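Local coordinates for nitroreductase-like family protein (Bacillus cereus, PDB 2I7H), which is a nitroreductase-like protein that carries flavin mononucleotide and pairs with a second copy of itself, its detailed function not being established, at residues A[83-86]-A[87-90]; A[177-180]-A[181-184]. All blocks are in the same frame, centred on the assembly; numbering follows the deposited sequence.

In the fold
Both interactions are local, each within one continuous run of chain, interaction 1 along a helix and interaction 2 round a turn, and their centres lie about 38 Å apart. Interaction 1 belongs to helix 75-90 and is partly buried: Leu85 and Phe89 form its apolar side against helix 62-71, while Lys83 and Asp87 meet on a more open side. Interaction 2 is a surface contact in the loop after strand 157-167, where a short 3-10 turn leads into strand 184-187. The first depends on regular helical bonds, a salt bridge and an aromatic contact; the second has two backbone bonds, and its polar ends turn largely to the second subunit and to flavin mononucleotide.

Interaction 1. Residues A[83-86]-A[87-90]; sequences KILS and DRFL
Residues 83-86 and 87-90 are consecutive turns of one helix, joined by i to i+4 backbone bonds. Asp87 N reaches Lys83 O at 2.9 Å, Arg88 N bonds Ile84 O, and Phe89 N meets Leu85 O with an N-H...O angle of 166°. The next bond, from Leu90 N to Ser86 O, is weak at 131°.

One turn of helix also brings Lys83 and Asp87 together. The lysine chain bends at chi2 and chi4, and NZ comes within 2.8 Å of Asp87 OD2 in a salt bridge; OD2 receives it on its syn lone pair, the side of OD1. The other carboxylate oxygen, OD1, accepts a hydrogen bond from a water at 2.6 Å, and that water is also hydrogen-bonded to Ser86 OG. Both oxygens are thus engaged, which should limit rotation of the carboxylate. Long, flexible lysine and short aspartate suit this solvent-facing side.

This i, i+4 ion pair has an apolar counterpart in Leu85 and Phe89, the inward-facing stripe of an amphipathic helix packed on Val66 and Val69 of helix 62-71. The two side chains run alongside each other in the same direction. With CG anti to the backbone N (chi1 177°), the isobutyl end of Leu85 is carried toward the next turn, where CD2 sits over one face of the Phe89 ring, 4.1 Å from the centroid, in a CH-pi contact. Leu85 CG itself lies 3.6 Å from Phe89 CE1. A branched aliphatic chain can spread over a flat ring in this way, and the same ring makes an edge-to-face contact with His164.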
ATOM      1  N   LYS A  83     -27.238   7.625  15.041  1.00 50.01           N
ATOM      2  CA  LYS A  83     -26.729   8.447  16.137  1.00 50.28           C
ATOM      3  C   LYS A  83     -25.329   8.028  16.623  1.00 49.76           C
ATOM      4  O   LYS A  83     -24.455   8.877  16.787  1.00 49.33           O
ATOM      5  CB  LYS A  83     -27.712   8.493  17.310  1.00 50.30           C
ATOM      6  CG  LYS A  83     -27.700   9.834  18.000  1.00 52.62           C
ATOM      7  CD  LYS A  83     -27.689   9.692  19.499  1.00 57.08           C
ATOM      8  CE  LYS A  83     -27.312  11.022  20.131  1.00 60.22           C
ATOM      9  NZ  LYS A  83     -26.433  10.844  21.329  1.00 61.98           N
ATOM     10  N   ILE A  84     -25.149   6.727  16.861  1.00 49.22           N
ATOM     11  CA  ILE A  84     -23.849   6.125  17.155  1.00 49.18           C
ATOM     12  C   ILE A  84     -22.759   6.697  16.246  1.00 48.75           C
ATOM     13  O   ILE A  84     -21.727   7.203  16.707  1.00 48.57           O
ATOM     14  CB  ILE A  84     -23.891   4.556  16.941  1.00 49.27           C
ATOM     15  CG1 ILE A  84     -24.779   3.838  17.985  1.00 50.10           C
ATOM     16  CG2 ILE A  84     -22.478   3.947  16.889  1.00 49.92           C
ATOM     17  CD1 ILE A  84     -24.633   4.331  19.433  1.00 51.54           C
ATOM     18  N   LEU A  85     -23.013   6.601  14.949  1.00 48.02           N
ATOM     19  CA  LEU A  85     -22.028   6.894  13.947  1.00 47.86           C
ATOM     20  C   LEU A  85     -21.801   8.395  13.831  1.00 47.57           C
ATOM     21  O   LEU A  85     -20.658   8.850  13.801  1.00 47.72           O
ATOM     22  CB  LEU A  85     -22.458   6.256  12.631  1.00 47.84           C
ATOM     23  CG  LEU A  85     -21.578   6.511  11.434  1.00 48.37           C
ATOM     24  CD1 LEU A  85     -21.636   5.340  10.500  1.00 46.82           C
ATOM     25  CD2 LEU A  85     -22.047   7.820  10.775  1.00 48.54           C
ATOM     26  N   SER A  86     -22.886   9.156  13.799  1.00 47.55           N
ATOM     27  CA  SER A  86     -22.837  10.619  13.892  1.00 47.78           C
ATOM     28  C   SER A  86     -21.995  11.123  15.078  1.00 48.08           C
ATOM     29  O   SER A  86     -21.185  12.032  14.927  1.00 48.44           O
ATOM     30  CB  SER A  86     -24.248  11.185  13.984  1.00 47.08           C
ATOM     31  OG  SER A  86     -24.230  12.601  13.930  1.00 48.25           O
ATOM     32  N   ASP A  87     -22.183  10.524  16.248  1.00 48.30           N
ATOM     33  CA  ASP A  87     -21.445  10.912  17.427  1.00 48.91           C
ATOM     34  C   ASP A  87     -19.972  10.565  17.312  1.00 48.59           C
ATOM     35  O   ASP A  87     -19.105  11.333  17.772  1.00 48.56           O
ATOM     36  CB  ASP A  87     -22.064  10.281  18.670  1.00 49.34           C
ATOM     37  CG  ASP A  87     -23.365  10.940  19.053  1.00 53.43           C
ATOM     38  OD1 ASP A  87     -23.818  11.862  18.331  1.00 57.29           O
ATOM     39  OD2 ASP A  87     -23.953  10.551  20.087  1.00 59.09           O
ATOM     40  N   ARG A  88     -19.692   9.420  16.691  1.00 48.25           N
ATOM     41  CA  ARG A  88     -18.317   8.989  16.451  1.00 48.00           C
ATOM     42  C   ARG A  88     -17.560   9.909  15.482  1.00 47.52           C
ATOM     43  O   ARG A  88     -16.425  10.301  15.738  1.00 47.75           O
ATOM     44  CB  ARG A  88     -18.289   7.567  15.919  1.00 48.12           C
ATOM     45  CG  ARG A  88     -17.108   6.801  16.408  1.00 49.88           C
ATOM     46  CD  ARG A  88     -16.352   6.097  15.304  1.00 52.74           C
ATOM     47  NE  ARG A  88     -17.159   5.191  14.494  1.00 56.16           N
ATOM     48  CZ  ARG A  88     -17.130   5.148  13.161  1.00 57.23           C
ATOM     49  NH1 ARG A  88     -16.353   5.966  12.468  1.00 56.93           N
ATOM     50  NH2 ARG A  88     -17.884   4.280  12.516  1.00 58.52           N
ATOM     51  N   PHE A  89     -18.189  10.230  14.362  1.00 46.82           N
ATOM     52  CA  PHE A  89     -17.575  11.060  13.336  1.00 46.18           C
ATOM     53  C   PHE A  89     -17.326  12.467  13.884  1.00 46.27           C
ATOM     54  O   PHE A  89     -16.429  13.190  13.437  1.00 46.35           O
ATOM     55  CB  PHE A  89     -18.514  11.162  12.124  1.00 44.92           C
ATOM     56  CG  PHE A  89     -18.342  10.083  11.111  1.00 43.58           C
ATOM     57  CD1 PHE A  89     -18.491   8.749  11.455  1.00 42.03           C
ATOM     58  CD2 PHE A  89     -18.081  10.405   9.777  1.00 41.09           C
ATOM     59  CE1 PHE A  89     -18.350   7.746  10.505  1.00 40.92           C
ATOM     60  CE2 PHE A  89     -17.959   9.404   8.820  1.00 41.24           C
ATOM     61  CZ  PHE A  89     -18.093   8.064   9.188  1.00 40.45           C
ATOM     62  N   LEU A  90     -18.163  12.863  14.828  1.00 46.30           N
ATOM     63  CA  LEU A  90     -18.141  14.216  15.335  1.00 46.22           C
ATOM     64  C   LEU A  90     -17.203  14.372  16.538  1.00 46.12           C
ATOM     65  O   LEU A  90     -16.930  15.499  16.984  1.00 45.50           O
ATOM     66  CB  LEU A  90     -19.572  14.665  15.639  1.00 46.59           C
ATOM     67  CG  LEU A  90     -20.268  15.471  14.527  1.00 47.23           C
ATOM     68  CD1 LEU A  90     -19.817  15.172  13.137  1.00 45.43           C
ATOM     69  CD2 LEU A  90     -21.769  15.363  14.594  1.00 50.77           C
TER
HETATM   70  O   HOH W   1     -24.056  13.761  16.543  1.00 56.06           O

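Interaction 2. Residues A[177-180]-A[181-184]; sequences RTPI and TEKM
Lys183 lies across Thr178 at about a right angle, at the end of a tight turn. From CB, which is 3.6 Å from Ile180 O, its chain runs extended through CG and CD, with CG anti to the carbonyl carbon (chi1 -64°). CE then arrives 3.6 Å from Thr178 CB, and a bend at chi4 sets NZ to donate to the backbone oxygen of Glu50 of the second subunit. Lysine suits the site because its long chain can span the turn and touch the threonine with CE, while the ammonium group goes on to a partner beyond. Thr178 OG1 hydrogen-bonds to the carboxylate of that same Glu50, and the threonine methyl, CG2, stands 3.3 Å from Glu182 OE2.

Glu182 lies beside the Pro179 ring, with OE1 3.9 Å from CG of that proline. Pro179, lacking an N-H, still supplies a carbonyl: Glu182 N bonds Pro179 O at 2.9 Å. Lys183 N then bonds Ile180 O at 2.7 Å, from 53° above the carbonyl plane. The Ile180 side chain packs on Thr41 of the second subunit, an apolar residue in a buried place. Such i to i+3 bonds mark a short 3-10 turn, here leading into Met184, a selenomethionine whose strand pairs in parallel with one of the second subunit. With Arg177, whose NH1 salt-bridges the flavin mononucleotide phosphate, the turn belongs to a C-terminal arm reaching over the partner, as in the intertwined dimers of the nitroreductase fold.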
ATOM      1  N   ARG A 177       1.860 -11.132  14.403  1.00 44.18           N
ATOM      2  CA  ARG A 177       1.785 -11.578  13.011  1.00 42.71           C
ATOM      3  C   ARG A 177       2.222 -13.035  12.833  1.00 41.93           C
ATOM      4  O   ARG A 177       2.930 -13.585  13.650  1.00 42.67           O
ATOM      5  CB  ARG A 177       2.610 -10.648  12.120  1.00 41.57           C
ATOM      6  CG  ARG A 177       2.139  -9.212  12.172  1.00 40.88           C
ATOM      7  CD  ARG A 177       0.602  -9.085  11.941  1.00 40.67           C
ATOM      8  NE  ARG A 177       0.200  -7.806  11.353  1.00 36.35           N
ATOM      9  CZ  ARG A 177      -0.500  -6.857  11.973  1.00 37.96           C
ATOM     10  NH1 ARG A 177      -0.800  -5.737  11.333  1.00 36.38           N
ATOM     11  NH2 ARG A 177      -0.920  -7.019  13.218  1.00 37.16           N
ATOM     12  N   THR A 178       1.769 -13.661  11.761  1.00 41.90           N
ATOM     13  CA  THR A 178       2.266 -14.954  11.349  1.00 41.30           C
ATOM     14  C   THR A 178       3.662 -14.767  10.745  1.00 41.02           C
ATOM     15  O   THR A 178       3.856 -13.918   9.860  1.00 40.13           O
ATOM     16  CB  THR A 178       1.361 -15.561  10.297  1.00 41.42           C
ATOM     17  OG1 THR A 178       0.015 -15.601  10.799  1.00 43.71           O
ATOM     18  CG2 THR A 178       1.821 -16.981   9.903  1.00 41.04           C
ATOM     19  N   PRO A 179       4.641 -15.554  11.229  1.00 40.72           N
ATOM     20  CA  PRO A 179       5.953 -15.569  10.603  1.00 41.04           C
ATOM     21  C   PRO A 179       5.770 -15.786   9.098  1.00 41.93           C
ATOM     22  O   PRO A 179       5.079 -16.715   8.679  1.00 42.01           O
ATOM     23  CB  PRO A 179       6.630 -16.771  11.255  1.00 41.12           C
ATOM     24  CG  PRO A 179       6.004 -16.856  12.596  1.00 40.45           C
ATOM     25  CD  PRO A 179       4.564 -16.488  12.361  1.00 40.37           C
ATOM     26  N   ILE A 180       6.333 -14.879   8.309  1.00 42.77           N
ATOM     27  CA  ILE A 180       6.308 -14.935   6.845  1.00 43.46           C
ATOM     28  C   ILE A 180       6.708 -16.303   6.247  1.00 43.41           C
ATOM     29  O   ILE A 180       6.162 -16.718   5.227  1.00 43.40           O
ATOM     30  CB  ILE A 180       7.114 -13.720   6.239  1.00 43.61           C
ATOM     31  CG1 ILE A 180       6.658 -13.394   4.822  1.00 44.62           C
ATOM     32  CG2 ILE A 180       8.643 -13.905   6.368  1.00 43.81           C
ATOM     33  CD1 ILE A 180       5.283 -12.815   4.760  1.00 47.31           C
ATOM     34  N   THR A 181       7.611 -17.018   6.909  1.00 44.05           N
ATOM     35  CA  THR A 181       8.004 -18.355   6.485  1.00 45.05           C
ATOM     36  C   THR A 181       6.849 -19.367   6.398  1.00 45.93           C
ATOM     37  O   THR A 181       6.973 -20.390   5.731  1.00 46.04           O
ATOM     38  CB  THR A 181       9.150 -18.922   7.351  1.00 45.71           C
ATOM     39  OG1 THR A 181       8.808 -18.826   8.739  1.00 46.75           O
ATOM     40  CG2 THR A 181      10.441 -18.132   7.091  1.00 45.42           C
ATOM     41  N   GLU A 182       5.716 -19.070   7.028  1.00 46.08           N
ATOM     42  CA  GLU A 182       4.549 -19.933   6.894  1.00 47.07           C
ATOM     43  C   GLU A 182       3.689 -19.534   5.699  1.00 46.91           C
ATOM     44  O   GLU A 182       2.754 -20.246   5.318  1.00 46.79           O
ATOM     45  CB  GLU A 182       3.747 -19.952   8.197  1.00 47.33           C
ATOM     46  CG  GLU A 182       4.591 -20.417   9.382  1.00 51.47           C
ATOM     47  CD  GLU A 182       3.869 -20.298  10.709  1.00 60.03           C
ATOM     48  OE1 GLU A 182       4.537 -20.370  11.778  1.00 61.20           O
ATOM     49  OE2 GLU A 182       2.618 -20.128  10.689  1.00 65.41           O
ATOM     50  N   LYS A 183       4.029 -18.398   5.095  1.00 46.87           N
ATOM     51  CA  LYS A 183       3.267 -17.857   3.978  1.00 46.97           C
ATOM     52  C   LYS A 183       4.154 -17.758   2.737  1.00 47.30           C
ATOM     53  O   LYS A 183       3.813 -17.110   1.750  1.00 46.76           O
ATOM     54  CB  LYS A 183       2.674 -16.496   4.348  1.00 46.56           C
ATOM     55  CG  LYS A 183       1.661 -16.557   5.477  1.00 47.28           C
ATOM     56  CD  LYS A 183       1.212 -15.163   5.869  1.00 50.29           C
ATOM     57  CE  LYS A 183       0.141 -15.173   6.942  1.00 51.51           C
ATOM     58  NZ  LYS A 183      -1.189 -15.730   6.488  1.00 50.81           N
HETATM   59  N   MSE A 184       5.299 -18.421   2.785  1.00 47.73           N
HETATM   60  CA  MSE A 184       6.229 -18.303   1.691  1.00 49.45           C
HETATM   61  C   MSE A 184       6.890 -19.602   1.258  1.00 47.84           C
HETATM   62  O   MSE A 184       7.153 -20.497   2.065  1.00 47.73           O
HETATM   63  CB  MSE A 184       7.252 -17.200   1.974  1.00 48.88           C
HETATM   64  CG  MSE A 184       8.598 -17.632   2.450  1.00 52.24           C
HETATM   65 SE   MSE A 184       9.774 -16.042   2.413  0.82 57.52          SE
HETATM   66  CE  MSE A 184       9.274 -15.333   0.739  1.00 51.88           C
TER